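Local coordinates for sigma regulatory family protein-PP2C phosphatase (Chlamydia trachomatis serovar L2, PDB 6MAB) that is probably a phosphatase in sigma-factor regulation, represented here by its periplasmic sensor domain, which may link it to TCA cycle intermediates, at residues N176-Q181 against E199-V204; L117-S122 against D203-D208; P53-L58 against N85-A90; V78-D83 against Q140-V145; N20-A25 against Y245-P250. All blocks are in the same frame, centred on the assembly; numbering follows the deposited sequence.

Contact 1. Residues N176-Q181 against E199-V204; sequences NGIILQ and EQFCDV
I178 packs against Q200, F201 and V204 in a buried contact, part apolar and part polar. It joins the turn leading into edge strand 179-182 to the irregular loop that follows that strand. I178 CG1 lies over one face of F201, 4.0 Å from the ring centroid and 13° off the normal, in a CH-pi contact offset toward the rim. The side chain and the ring cross at about a right angle. I178 CD1 reaches 3.5 Å from F201 CZ, and I178 CG2 comes to 3.7 Å from F201 CE1. V204 presents its two methyls to different partners. Its CG2 is 3.7 Å from I178 CB, and its CG1 is 3.9 Å from L180 CD2.

Strand 179-182 is an outermost strand of an antiparallel sheet, next to strand 169-174. The sheet is consistent with the PAS-like module of a Cache sensor domain. The partner loop is part of the long connection between strands 179-182 and 224-225.

One hydrogen bond crosses the contact. Q200 NE2 donates to N176 O at 2.9 Å, almost straight at 174°, with the acceptor close to the Q200 amide plane. Q200 CD is anti to CA (chi2 -177°), which extends the chain toward N176 O. Q200 NE2 is also bonded to S191 OG, and Q200 OE1 accepts from S197 N. Both ends of the amide are therefore held, which fixes its rotation. G177 makes the turn with a positive phi.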
# COMPACT_ATOMS: atom_id res chain seq x y z
N ASN A 176 -3.41 -6.10 -7.95
CA ASN A 176 -3.40 -6.68 -9.29
C ASN A 176 -2.01 -7.12 -9.74
O ASN A 176 -1.82 -7.43 -10.92
CB ASN A 176 -3.94 -5.70 -10.36
CG ASN A 176 -5.31 -5.14 -10.06
OD1 ASN A 176 -5.58 -3.95 -10.27
ND2 ASN A 176 -6.21 -6.01 -9.63
N GLY A 177 -1.04 -7.14 -8.84
CA GLY A 177 0.22 -7.80 -9.10
C GLY A 177 1.38 -6.93 -9.55
O GLY A 177 2.31 -7.46 -10.19
N ILE A 178 1.37 -5.63 -9.25
CA ILE A 178 2.51 -4.75 -9.54
C ILE A 178 3.30 -4.55 -8.25
O ILE A 178 2.73 -4.18 -7.21
CB ILE A 178 2.04 -3.40 -10.11
CG1 ILE A 178 1.29 -3.58 -11.44
CG2 ILE A 178 3.24 -2.48 -10.31
CD1 ILE A 178 2.12 -4.29 -12.53
N ILE A 179 4.61 -4.77 -8.31
CA ILE A 179 5.46 -4.49 -7.15
C ILE A 179 5.55 -2.99 -6.92
O ILE A 179 5.91 -2.23 -7.82
CB ILE A 179 6.83 -5.14 -7.32
CG1 ILE A 179 6.69 -6.67 -7.32
CG2 ILE A 179 7.79 -4.67 -6.22
CD1 ILE A 179 7.96 -7.44 -7.65
N LEU A 180 5.19 -2.54 -5.72
CA LEU A 180 5.31 -1.12 -5.40
C LEU A 180 6.73 -0.77 -4.99
O LEU A 180 7.24 0.31 -5.34
CB LEU A 180 4.33 -0.76 -4.29
CG LEU A 180 2.85 -1.03 -4.54
CD1 LEU A 180 2.02 -0.51 -3.35
CD2 LEU A 180 2.36 -0.42 -5.83
N GLN A 181 7.39 -1.65 -4.23
CA GLN A 181 8.73 -1.41 -3.74
C GLN A 181 9.30 -2.73 -3.25
O GLN A 181 8.58 -3.53 -2.64
CB GLN A 181 8.72 -0.36 -2.62
CG GLN A 181 10.07 0.14 -2.25
CD GLN A 181 9.99 1.42 -1.47
OE1 GLN A 181 10.00 1.41 -0.25
NE2 GLN A 181 9.88 2.54 -2.19
N GLU A 199 -4.24 -2.34 -17.34
CA GLU A 199 -5.28 -2.48 -16.32
C GLU A 199 -4.70 -2.87 -14.96
O GLU A 199 -5.33 -2.60 -13.93
CB GLU A 199 -6.30 -3.51 -16.80
CG GLU A 199 -7.13 -3.08 -18.04
CD GLU A 199 -6.38 -3.18 -19.40
OE1 GLU A 199 -5.28 -3.79 -19.49
OE2 GLU A 199 -6.92 -2.65 -20.40
N GLN A 200 -3.50 -3.45 -14.93
CA GLN A 200 -2.88 -3.73 -13.64
C GLN A 200 -2.56 -2.47 -12.86
O GLN A 200 -2.42 -2.53 -11.64
CB GLN A 200 -1.58 -4.50 -13.81
CG GLN A 200 -1.75 -5.91 -14.23
CD GLN A 200 -0.43 -6.59 -14.29
OE1 GLN A 200 0.25 -6.53 -15.29
NE2 GLN A 200 -0.02 -7.20 -13.19
N PHE A 201 -2.41 -1.34 -13.53
CA PHE A 201 -1.89 -0.17 -12.86
C PHE A 201 -2.98 0.72 -12.28
O PHE A 201 -2.66 1.69 -11.58
CB PHE A 201 -0.99 0.62 -13.81
CG PHE A 201 0.34 -0.04 -14.02
CD1 PHE A 201 1.41 0.24 -13.18
CD2 PHE A 201 0.50 -0.98 -15.02
CE1 PHE A 201 2.63 -0.40 -13.37
CE2 PHE A 201 1.69 -1.60 -15.20
CZ PHE A 201 2.75 -1.33 -14.38
N CYS A 202 -4.25 0.36 -12.48
CA CYS A 202 -5.35 1.21 -12.03
C CYS A 202 -5.41 1.35 -10.52
O CYS A 202 -6.06 2.29 -10.04
CB CYS A 202 -6.67 0.64 -12.55
SG CYS A 202 -6.72 0.61 -14.35
N ASP A 203 -4.77 0.45 -9.76
CA ASP A 203 -4.78 0.52 -8.30
C ASP A 203 -3.38 0.68 -7.72
O ASP A 203 -3.13 0.31 -6.56
CB ASP A 203 -5.46 -0.72 -7.70
CG ASP A 203 -4.72 -2.02 -8.02
OD1 ASP A 203 -3.70 -1.99 -8.74
OD2 ASP A 203 -5.17 -3.08 -7.54
N VAL A 204 -2.45 1.22 -8.51
CA VAL A 204 -1.05 1.37 -8.15
C VAL A 204 -0.73 2.79 -7.70
O VAL A 204 0.08 2.99 -6.80
CB VAL A 204 -0.16 0.94 -9.34
CG1 VAL A 204 1.29 1.34 -9.11
CG2 VAL A 204 -0.26 -0.56 -9.59

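Contact 2. Residues L117-S122 against D203-D208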
# COMPACT_ATOMS: atom_id res chain seq x y z
N LEU A 117 -1.75 1.15 0.30
CA LEU A 117 -0.49 1.69 -0.19
C LEU A 117 -0.61 1.98 -1.67
O LEU A 117 -1.18 1.18 -2.42
CB LEU A 117 0.64 0.70 0.04
CG LEU A 117 0.88 0.30 1.50
CD1 LEU A 117 1.95 -0.78 1.58
CD2 LEU A 117 1.26 1.48 2.34
N ARG A 118 -0.04 3.12 -2.08
CA ARG A 118 0.01 3.52 -3.49
C ARG A 118 1.37 4.14 -3.76
O ARG A 118 1.99 4.76 -2.88
CB ARG A 118 -1.09 4.53 -3.89
CG ARG A 118 -2.53 4.02 -3.71
CD ARG A 118 -2.81 2.84 -4.62
NE ARG A 118 -4.12 2.21 -4.37
CZ ARG A 118 -5.23 2.54 -5.00
NH1 ARG A 118 -5.21 3.50 -5.92
NH2 ARG A 118 -6.36 1.90 -4.74
N HIS A 119 1.85 3.96 -4.97
CA HIS A 119 3.07 4.62 -5.41
C HIS A 119 2.73 6.06 -5.75
O HIS A 119 1.70 6.33 -6.35
CB HIS A 119 3.63 3.89 -6.62
CG HIS A 119 5.07 4.17 -6.89
ND1 HIS A 119 5.50 5.36 -7.44
CD2 HIS A 119 6.17 3.40 -6.72
CE1 HIS A 119 6.82 5.31 -7.57
NE2 HIS A 119 7.24 4.14 -7.14
N SER A 120 3.61 6.98 -5.38
CA SER A 120 3.34 8.39 -5.62
C SER A 120 3.45 8.78 -7.08
O SER A 120 2.96 9.84 -7.47
CB SER A 120 4.31 9.25 -4.82
OG SER A 120 5.61 9.07 -5.33
N GLY A 121 4.10 7.95 -7.89
CA GLY A 121 4.38 8.27 -9.27
C GLY A 121 5.76 8.82 -9.52
O GLY A 121 6.15 8.96 -10.69
N SER A 122 6.52 9.16 -8.48
CA SER A 122 7.82 9.77 -8.68
C SER A 122 8.81 9.26 -7.65
O SER A 122 8.46 8.83 -6.54
CB SER A 122 7.76 11.30 -8.62
OG SER A 122 7.20 11.76 -7.40
N ASP A 203 -4.77 0.45 -9.76
CA ASP A 203 -4.78 0.52 -8.30
C ASP A 203 -3.38 0.68 -7.72
O ASP A 203 -3.13 0.31 -6.56
CB ASP A 203 -5.46 -0.72 -7.70
CG ASP A 203 -4.72 -2.02 -8.02
OD1 ASP A 203 -3.70 -1.99 -8.74
OD2 ASP A 203 -5.17 -3.08 -7.54
N VAL A 204 -2.45 1.22 -8.51
CA VAL A 204 -1.05 1.37 -8.15
C VAL A 204 -0.73 2.79 -7.70
O VAL A 204 0.08 2.99 -6.80
CB VAL A 204 -0.16 0.94 -9.34
CG1 VAL A 204 1.29 1.34 -9.11
CG2 VAL A 204 -0.26 -0.56 -9.59
N PHE A 205 -1.30 3.79 -8.35
CA PHE A 205 -0.97 5.18 -8.14
C PHE A 205 -2.11 5.87 -7.40
O PHE A 205 -3.08 5.23 -6.96
CB PHE A 205 -0.65 5.81 -9.50
CG PHE A 205 0.53 5.17 -10.20
CD1 PHE A 205 1.81 5.33 -9.71
CD2 PHE A 205 0.34 4.45 -11.36
CE1 PHE A 205 2.89 4.76 -10.35
CE2 PHE A 205 1.41 3.87 -12.03
CZ PHE A 205 2.68 4.02 -11.54
N LEU A 206 -2.01 7.19 -7.23
CA LEU A 206 -3.01 7.92 -6.45
C LEU A 206 -4.29 8.19 -7.22
O LEU A 206 -5.31 8.52 -6.61
CB LEU A 206 -2.45 9.25 -5.96
CG LEU A 206 -1.31 9.19 -4.96
CD1 LEU A 206 -0.84 10.59 -4.65
CD2 LEU A 206 -1.80 8.51 -3.68
N ARG A 207 -4.26 8.03 -8.54
CA ARG A 207 -5.42 8.19 -9.39
C ARG A 207 -5.56 6.96 -10.26
O ARG A 207 -4.56 6.33 -10.63
CB ARG A 207 -5.31 9.43 -10.28
CG ARG A 207 -5.22 10.72 -9.50
CD ARG A 207 -4.86 11.88 -10.42
NE ARG A 207 -5.75 11.92 -11.57
CZ ARG A 207 -6.86 12.65 -11.67
NH1 ARG A 207 -7.26 13.45 -10.68
NH2 ARG A 207 -7.57 12.59 -12.78
N ASP A 208 -6.80 6.61 -10.60
CA ASP A 208 -7.08 5.41 -11.38
C ASP A 208 -6.79 5.57 -12.86
O ASP A 208 -7.06 4.64 -13.63
CB ASP A 208 -8.54 5.00 -11.18
O HOH W 1 -1.64 -0.60 -4.53
O HOH W 2 0.38 8.65 -8.01
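R118 and H119, at the end of strand 113-119, meet the loop 203-208 mainly through its backbone carbonyls. The hydrogen bonds come first. R118 NH1 donates to F205 O at 2.9 Å and 160°. The acceptor lies at the edge of the guanidinium, in its plane, and the donor lies nearly along the C=O axis. H119 N donates to V204 O at 2.7 Å. Two further bonds stay within segment 117-122. G121 N donates to H119 ND1 at 3.0 Å, near the ring plane, and S120 OG accepts from S122 N in an ST turn.

Other polar contacts are looser. D203 O lies over one face of the same guanidinium, 3.1 Å from R118 NE, at an angle too poor for a hydrogen bond. The bend of R118 at chi2 (-64°) puts CD beside this carbonyl. A CA-H...O contact links F205 CA to H119 O at 3.4 Å.

Two waters bridge the segments. One donates to L117 O and D203 O. The other donates to H119 O, more weakly to S120 O, and accepts from L206 N.

The H119 and F205 side chains lie side by side and point the same way, with F205 CD1 3.9 Å from H119 CB. L206 CD2 touches R118 CB at 4.0 Å.

R118 also makes a cation-pi contact with F106. The D203 carboxylate does not touch the guanidinium; its OD2 is 5.8 Å from R118 NH2. The arginine charge thus probably serves the carbonyls of an irregular loop, while ND1 as an acceptor is consistent with a neutral H119 protonated on NE2.

Contact 3. Residues P53-L58 against N85-A90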
# COMPACT_ATOMS: atom_id res chain seq x y z
N PRO A 53 -16.34 22.47 5.47
CA PRO A 53 -16.66 23.71 4.74
C PRO A 53 -17.34 23.43 3.40
O PRO A 53 -16.96 22.51 2.68
CB PRO A 53 -15.29 24.37 4.55
CG PRO A 53 -14.42 23.78 5.61
CD PRO A 53 -14.92 22.39 5.84
N ALA A 54 -18.32 24.26 3.06
CA ALA A 54 -19.01 24.10 1.78
C ALA A 54 -18.18 24.61 0.62
O ALA A 54 -18.42 24.21 -0.53
CB ALA A 54 -20.36 24.83 1.81
N GLU A 55 -17.21 25.48 0.88
CA GLU A 55 -16.34 26.03 -0.14
C GLU A 55 -14.91 25.96 0.36
O GLU A 55 -14.66 26.00 1.57
CB GLU A 55 -16.69 27.49 -0.46
CG GLU A 55 -18.14 27.74 -0.87
CD GLU A 55 -18.48 27.22 -2.26
OE1 GLU A 55 -17.56 26.78 -2.99
OE2 GLU A 55 -19.68 27.24 -2.62
N PRO A 56 -13.94 25.84 -0.55
CA PRO A 56 -12.54 25.79 -0.13
C PRO A 56 -12.21 26.91 0.84
O PRO A 56 -12.53 28.07 0.62
CB PRO A 56 -11.77 25.93 -1.45
CG PRO A 56 -12.70 25.38 -2.47
CD PRO A 56 -14.08 25.78 -2.02
N ASP A 57 -11.56 26.52 1.94
CA ASP A 57 -11.27 27.39 3.07
C ASP A 57 -9.76 27.55 3.15
O ASP A 57 -9.06 26.67 3.66
CB ASP A 57 -11.84 26.79 4.35
CG ASP A 57 -11.71 27.71 5.56
OD1 ASP A 57 -10.87 28.64 5.55
OD2 ASP A 57 -12.43 27.47 6.55
N LEU A 58 -9.27 28.70 2.67
CA LEU A 58 -7.84 28.96 2.70
C LEU A 58 -7.32 29.10 4.13
O LEU A 58 -6.28 28.54 4.48
CB LEU A 58 -7.52 30.22 1.89
CG LEU A 58 -6.03 30.58 1.82
CD1 LEU A 58 -5.22 29.42 1.25
CD2 LEU A 58 -5.82 31.84 0.98
N ASN A 85 -19.96 14.26 -6.37
CA ASN A 85 -18.57 14.57 -6.67
C ASN A 85 -17.83 14.97 -5.39
O ASN A 85 -18.41 15.51 -4.45
CB ASN A 85 -18.46 15.70 -7.69
CG ASN A 85 -19.00 15.31 -9.06
OD1 ASN A 85 -18.88 14.17 -9.50
ND2 ASN A 85 -19.60 16.28 -9.74
N PHE A 86 -16.52 14.71 -5.39
CA PHE A 86 -15.65 15.03 -4.26
C PHE A 86 -14.75 16.21 -4.60
O PHE A 86 -14.19 16.28 -5.70
CB PHE A 86 -14.79 13.83 -3.87
CG PHE A 86 -15.55 12.72 -3.21
CD1 PHE A 86 -15.81 12.77 -1.86
CD2 PHE A 86 -16.02 11.65 -3.94
CE1 PHE A 86 -16.52 11.75 -1.23
CE2 PHE A 86 -16.73 10.63 -3.32
CZ PHE A 86 -16.98 10.69 -1.96
N ARG A 87 -14.60 17.13 -3.65
CA ARG A 87 -13.79 18.33 -3.88
C ARG A 87 -13.00 18.67 -2.62
O ARG A 87 -13.55 18.65 -1.52
CB ARG A 87 -14.67 19.50 -4.29
CG ARG A 87 -13.90 20.70 -4.76
CD ARG A 87 -14.84 21.85 -5.05
NE ARG A 87 -14.16 22.93 -5.76
CZ ARG A 87 -14.54 24.20 -5.75
NH1 ARG A 87 -15.60 24.58 -5.03
NH2 ARG A 87 -13.85 25.10 -6.43
N VAL A 88 -11.72 19.00 -2.78
CA VAL A 88 -10.89 19.38 -1.64
C VAL A 88 -11.32 20.76 -1.16
O VAL A 88 -11.23 21.75 -1.90
CB VAL A 88 -9.40 19.38 -2.00
CG1 VAL A 88 -8.59 19.82 -0.81
CG2 VAL A 88 -8.92 18.00 -2.47
N VAL A 89 -11.77 20.84 0.09
CA VAL A 89 -12.17 22.12 0.66
C VAL A 89 -11.23 22.61 1.76
O VAL A 89 -11.38 23.75 2.21
CB VAL A 89 -13.62 22.09 1.17
CG1 VAL A 89 -14.59 21.84 0.01
CG2 VAL A 89 -13.81 21.03 2.24
N ALA A 90 -10.28 21.79 2.20
CA ALA A 90 -9.20 22.24 3.07
C ALA A 90 -8.07 21.23 2.96
O ALA A 90 -8.32 20.02 2.89
CB ALA A 90 -9.67 22.39 4.52
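D57 N donates to V89 O at 2.8 Å and 158°, and P56 CA makes a CA-H...O contact with the same V89 O at 3.3 Å, so one carbonyl ties the loop 53-58 to the strand.

The side chains meet on two patches. On the first, P53 covers V89. V89 CG2 stands in the crowded position between the backbone N and the carbonyl carbon. There it lies 3.5 Å from P53 O and 4.0 Å from P53 CD. On the second, R87 runs extended out to NE and lays its guanidinium against P56. P56 CG sits over the centre of one guanidinium face, 3.9 Å from R87 CZ, and the proline crosses the arginine at about a right angle. P56 CD is 3.6 Å from R87 NH1. E55 OE1 comes to the edge of the guanidinium and forms a long salt bridge with R87 NH1 at 3.6 Å, the carboxylate and guanidinium planes standing 86° apart. R87 NE has another partner, the carbonyl of G98.

V89 and A90 both face L77, a classic beta bulge in strand 86-91, an outermost strand of the five-stranded sheet. Strand 74-80 lies beside it. D57 is the N-cap of helix 58-68, with D57 OD1 accepting from L60 N. A90 packs on L60, S61 and M64 of that helix, and P53 touches L60 as well as L77.

Contact 4. Residues V78-D83 against Q140-V145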
# COMPACT_ATOMS: atom_id res chain seq x y z
N VAL A 78 -12.15 16.55 2.28
CA VAL A 78 -12.71 16.39 0.95
C VAL A 78 -14.22 16.37 1.09
O VAL A 78 -14.78 15.44 1.68
CB VAL A 78 -12.18 15.12 0.26
CG1 VAL A 78 -12.64 15.08 -1.22
CG2 VAL A 78 -10.68 15.07 0.36
N LYS A 79 -14.88 17.39 0.56
CA LYS A 79 -16.33 17.48 0.68
C LYS A 79 -16.96 16.54 -0.33
O LYS A 79 -16.53 16.45 -1.48
CB LYS A 79 -16.80 18.91 0.43
CG LYS A 79 -18.30 19.07 0.45
CD LYS A 79 -18.69 20.51 0.15
CE LYS A 79 -20.19 20.69 0.14
NZ LYS A 79 -20.78 20.42 1.48
N LYS A 80 -17.99 15.82 0.11
CA LYS A 80 -18.86 15.11 -0.82
C LYS A 80 -19.97 16.08 -1.21
O LYS A 80 -20.84 16.40 -0.40
CB LYS A 80 -19.41 13.83 -0.20
CG LYS A 80 -20.11 12.91 -1.19
CD LYS A 80 -20.73 11.73 -0.45
CE LYS A 80 -21.44 10.75 -1.38
NZ LYS A 80 -22.05 9.66 -0.57
N GLU A 81 -19.92 16.57 -2.45
CA GLU A 81 -20.93 17.49 -2.93
C GLU A 81 -22.27 16.78 -3.10
O GLU A 81 -22.36 15.55 -3.07
CB GLU A 81 -20.48 18.11 -4.26
CG GLU A 81 -19.11 18.77 -4.23
CD GLU A 81 -19.15 20.19 -3.70
OE1 GLU A 81 -20.18 20.58 -3.09
OE2 GLU A 81 -18.16 20.93 -3.90
N ALA A 82 -23.33 17.57 -3.29
CA ALA A 82 -24.66 16.99 -3.42
C ALA A 82 -24.75 16.07 -4.63
O ALA A 82 -25.37 15.00 -4.56
CB ALA A 82 -25.71 18.10 -3.51
N ASP A 83 -24.12 16.45 -5.74
CA ASP A 83 -24.11 15.61 -6.94
C ASP A 83 -23.19 14.37 -6.81
O ASP A 83 -23.00 13.68 -7.82
CB ASP A 83 -23.70 16.44 -8.16
CG ASP A 83 -22.35 17.12 -7.97
OD1 ASP A 83 -21.52 16.61 -7.21
OD2 ASP A 83 -22.13 18.18 -8.60
N GLN A 140 -25.90 10.52 10.03
CA GLN A 140 -24.90 9.53 9.66
C GLN A 140 -24.65 9.48 8.15
O GLN A 140 -24.01 8.54 7.66
CB GLN A 140 -25.26 8.13 10.18
CG GLN A 140 -24.63 7.79 11.52
CD GLN A 140 -24.86 8.84 12.58
OE1 GLN A 140 -26.00 9.18 12.90
NE2 GLN A 140 -23.77 9.37 13.13
N GLU A 141 -25.14 10.46 7.40
CA GLU A 141 -24.80 10.55 5.99
C GLU A 141 -23.34 10.96 5.82
O GLU A 141 -22.78 11.71 6.63
CB GLU A 141 -25.70 11.57 5.28
CG GLU A 141 -25.45 11.67 3.80
N VAL A 142 -22.72 10.49 4.73
CA VAL A 142 -21.35 10.87 4.43
C VAL A 142 -21.33 12.33 4.00
O VAL A 142 -21.97 12.71 3.01
CB VAL A 142 -20.73 9.97 3.36
CG1 VAL A 142 -19.39 10.53 2.90
CG2 VAL A 142 -20.51 8.55 3.89
N LEU A 143 -20.63 13.16 4.76
CA LEU A 143 -20.45 14.57 4.43
C LEU A 143 -19.17 14.82 3.67
O LEU A 143 -19.05 15.85 2.99
CB LEU A 143 -20.43 15.40 5.71
CG LEU A 143 -21.68 15.35 6.60
CD1 LEU A 143 -21.52 16.22 7.83
CD2 LEU A 143 -22.91 15.80 5.81
N GLY A 144 -18.21 13.92 3.78
CA GLY A 144 -16.91 14.13 3.20
C GLY A 144 -15.98 13.04 3.67
O GLY A 144 -16.40 12.09 4.34
N VAL A 145 -14.72 13.20 3.31
CA VAL A 145 -13.69 12.22 3.60
C VAL A 145 -12.46 12.95 4.13
O VAL A 145 -12.08 13.99 3.59
CB VAL A 145 -13.34 11.40 2.34
CG1 VAL A 145 -12.12 10.49 2.59
CG2 VAL A 145 -14.56 10.57 1.92
O HOH W 3 -20.80 17.82 3.14
O HOH W 4 -23.69 11.08 1.17
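V78 and V145 form an antiparallel hydrogen-bonded pair. V78 N donates to V145 O at 2.9 Å, and V145 N returns a bond to V78 O at 2.8 Å. K80 N donates to L143 O at 3.1 Å, from above the carbonyl plane (38° out of it). L143 O is gripped again by a water, which in turn accepts from K79 NZ. A second water accepts from K80 NZ and donates to V142 O. Both lysine ammonium groups are thus tied to the neighbouring strand through water.

Between these bonds, K79 and G144 make a non-hydrogen-bonded pair with their CA atoms 4.2 Å apart. G144 has no side chain, and its CA lies only 2.9 Å from V78 O. K80 runs extended across V142 at about a right angle, with K80 CD 3.8 Å from V142 CG1. V78 and V145 share a face of the sheet, their CB atoms 4.4 Å apart. K79 points to the other face.

Strand 74-80 is flanked by strands 142-151 and 86-91, and V78 and K80 both touch F86 of the latter. Beyond strand 142-151 comes strand 126-135, where N133 packs against V142 and V145.

Contact 5. Residues N20-A25 against Y245-P250; sequences NALFKA and YIHSLP
H247 packs against A21, L22 and A25 where the long helix 2-31 lies on a sheet. A long N-terminal helix packed on a PAS-like sheet, in a chain with two such sheets, is consistent with a double Cache sensor domain. L22 CD2 sits over one face of the imidazole, 3.9 Å from the ring centroid and 17° off the normal. This is a CH-pi contact, offset toward the rim. A25 CB approaches the same ring obliquely and comes to 3.4 Å from H247 CD2. A21 CB lies 4.0 Å from H247 CB. H247 CG is anti to the backbone N (chi1 174°), on the helix side of the strand.

Two neighbours extend the contact. A21 CB meets the edge of the Y245 ring at 3.8 Å from CD2. L249 CD2 reaches 4.2 Å from A25 CB. Y245, H247 and L249 alternate with I246 and S248, which point away from the helix. No hydrogen bond joins the two segments. The small alanines let the helix lie close: the axes of helix segment 20-25 and strand segment 245-249 come within 8.7 Å.

Further out, strand 254-261 pairs with this strand through backbone bonds of T258 with Y245 and of I256 with H247. T258 also touches A21. The Y245 ring meets F232. K24 is bonded through NZ to L159 O in helix 153-160. Within the helix, A25 N donates to A21 O at 2.9 Å.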
# COMPACT_ATOMS: atom_id res chain seq x y z
N ASN A 20 8.72 -14.79 7.98
CA ASN A 20 9.13 -13.42 7.75
C ASN A 20 8.00 -12.60 7.14
O ASN A 20 7.80 -11.45 7.52
CB ASN A 20 10.36 -13.38 6.85
CG ASN A 20 11.64 -13.36 7.62
OD1 ASN A 20 12.09 -12.30 8.06
ND2 ASN A 20 12.24 -14.53 7.81
N ALA A 21 7.25 -13.18 6.20
CA ALA A 21 6.13 -12.47 5.61
C ALA A 21 5.08 -12.15 6.67
O ALA A 21 4.53 -11.04 6.70
CB ALA A 21 5.52 -13.29 4.48
N LEU A 22 4.82 -13.10 7.57
CA LEU A 22 3.80 -12.88 8.58
C LEU A 22 4.23 -11.81 9.56
O LEU A 22 3.41 -10.99 9.98
CB LEU A 22 3.49 -14.18 9.32
CG LEU A 22 2.94 -15.34 8.48
CD1 LEU A 22 2.68 -16.55 9.37
CD2 LEU A 22 1.67 -14.94 7.74
N PHE A 23 5.50 -11.80 9.97
CA PHE A 23 5.96 -10.77 10.88
C PHE A 23 5.87 -9.40 10.25
O PHE A 23 5.48 -8.42 10.90
CB PHE A 23 7.40 -11.02 11.33
CG PHE A 23 8.02 -9.84 12.03
CD1 PHE A 23 7.93 -9.70 13.40
CD2 PHE A 23 8.68 -8.86 11.31
CE1 PHE A 23 8.48 -8.62 14.04
CE2 PHE A 23 9.24 -7.76 11.95
CZ PHE A 23 9.14 -7.65 13.32
N LYS A 24 6.27 -9.30 8.98
CA LYS A 24 6.23 -8.00 8.31
C LYS A 24 4.79 -7.54 8.12
O LYS A 24 4.48 -6.35 8.30
CB LYS A 24 7.00 -8.08 6.99
CG LYS A 24 8.49 -8.38 7.17
CD LYS A 24 9.17 -8.69 5.84
CE LYS A 24 10.56 -9.29 6.01
NZ LYS A 24 11.54 -8.32 6.54
N ALA A 25 3.89 -8.47 7.77
CA ALA A 25 2.47 -8.16 7.65
C ALA A 25 1.92 -7.63 8.96
O ALA A 25 1.17 -6.65 8.98
CB ALA A 25 1.70 -9.41 7.22
N TYR A 245 7.41 -16.42 -1.06
CA TYR A 245 6.12 -16.68 -0.44
C TYR A 245 5.28 -15.41 -0.53
O TYR A 245 5.77 -14.33 -0.23
CB TYR A 245 6.28 -17.07 1.05
CG TYR A 245 4.98 -17.34 1.75
CD1 TYR A 245 4.37 -18.57 1.65
CD2 TYR A 245 4.36 -16.36 2.52
CE1 TYR A 245 3.18 -18.84 2.30
CE2 TYR A 245 3.16 -16.62 3.17
CZ TYR A 245 2.58 -17.86 3.04
OH TYR A 245 1.40 -18.11 3.67
N ILE A 246 4.01 -15.54 -0.91
CA ILE A 246 3.12 -14.39 -1.04
C ILE A 246 2.06 -14.45 0.04
O ILE A 246 1.28 -15.41 0.11
CB ILE A 246 2.45 -14.32 -2.42
CG1 ILE A 246 3.50 -14.15 -3.51
CG2 ILE A 246 1.49 -13.14 -2.47
CD1 ILE A 246 2.94 -14.36 -4.91
N HIS A 247 2.02 -13.42 0.87
CA HIS A 247 1.02 -13.31 1.92
C HIS A 247 0.08 -12.15 1.65
O HIS A 247 0.54 -11.02 1.45
CB HIS A 247 1.66 -13.12 3.27
CG HIS A 247 0.67 -12.86 4.34
ND1 HIS A 247 -0.27 -13.80 4.72
CD2 HIS A 247 0.40 -11.75 5.06
CE1 HIS A 247 -1.04 -13.30 5.66
NE2 HIS A 247 -0.66 -12.05 5.89
N SER A 248 -1.22 -12.40 1.69
CA SER A 248 -2.21 -11.38 1.39
C SER A 248 -2.68 -10.66 2.65
O SER A 248 -2.95 -11.29 3.67
CB SER A 248 -3.40 -11.99 0.66
OG SER A 248 -3.00 -12.40 -0.64
N LEU A 249 -2.78 -9.32 2.57
CA LEU A 249 -3.42 -8.49 3.59
C LEU A 249 -4.72 -7.93 3.02
O LEU A 249 -4.78 -6.75 2.63
CB LEU A 249 -2.54 -7.34 4.06
CG LEU A 249 -1.19 -7.66 4.70
CD1 LEU A 249 -0.13 -7.95 3.66
CD2 LEU A 249 -0.80 -6.49 5.59
N PRO A 250 -5.77 -8.74 2.96
CA PRO A 250 -6.99 -8.30 2.28
C PRO A 250 -7.60 -7.04 2.88
O PRO A 250 -8.16 -6.23 2.13
CB PRO A 250 -7.93 -9.51 2.42
CG PRO A 250 -7.42 -10.25 3.61
CD PRO A 250 -5.93 -10.04 3.62

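How the contacts relate
Contacts 3 and 4 belong to the five-stranded sheet, their centres about 10 Å apart: contact 3 on strand 86-91, contact 4 between 74-80 and 142-151. Their segments alternate along the chain. Contact 3 closes before contacts 1 and 2 open. Contact 2 lies at the other edge of that sheet, on strand 113-119. Contacts 1 and 2 end on the same loop and share D203 and V204. This loop meets both strand 113-119 and the turn before strand 179-182, and so joins the two sheets. Contact 5 reaches the six-stranded sheet about 17 Å from contact 1, centre to centre. Its segments enclose all the others along the chain. The centres of contacts 3 and 5 are about 38 Å apart.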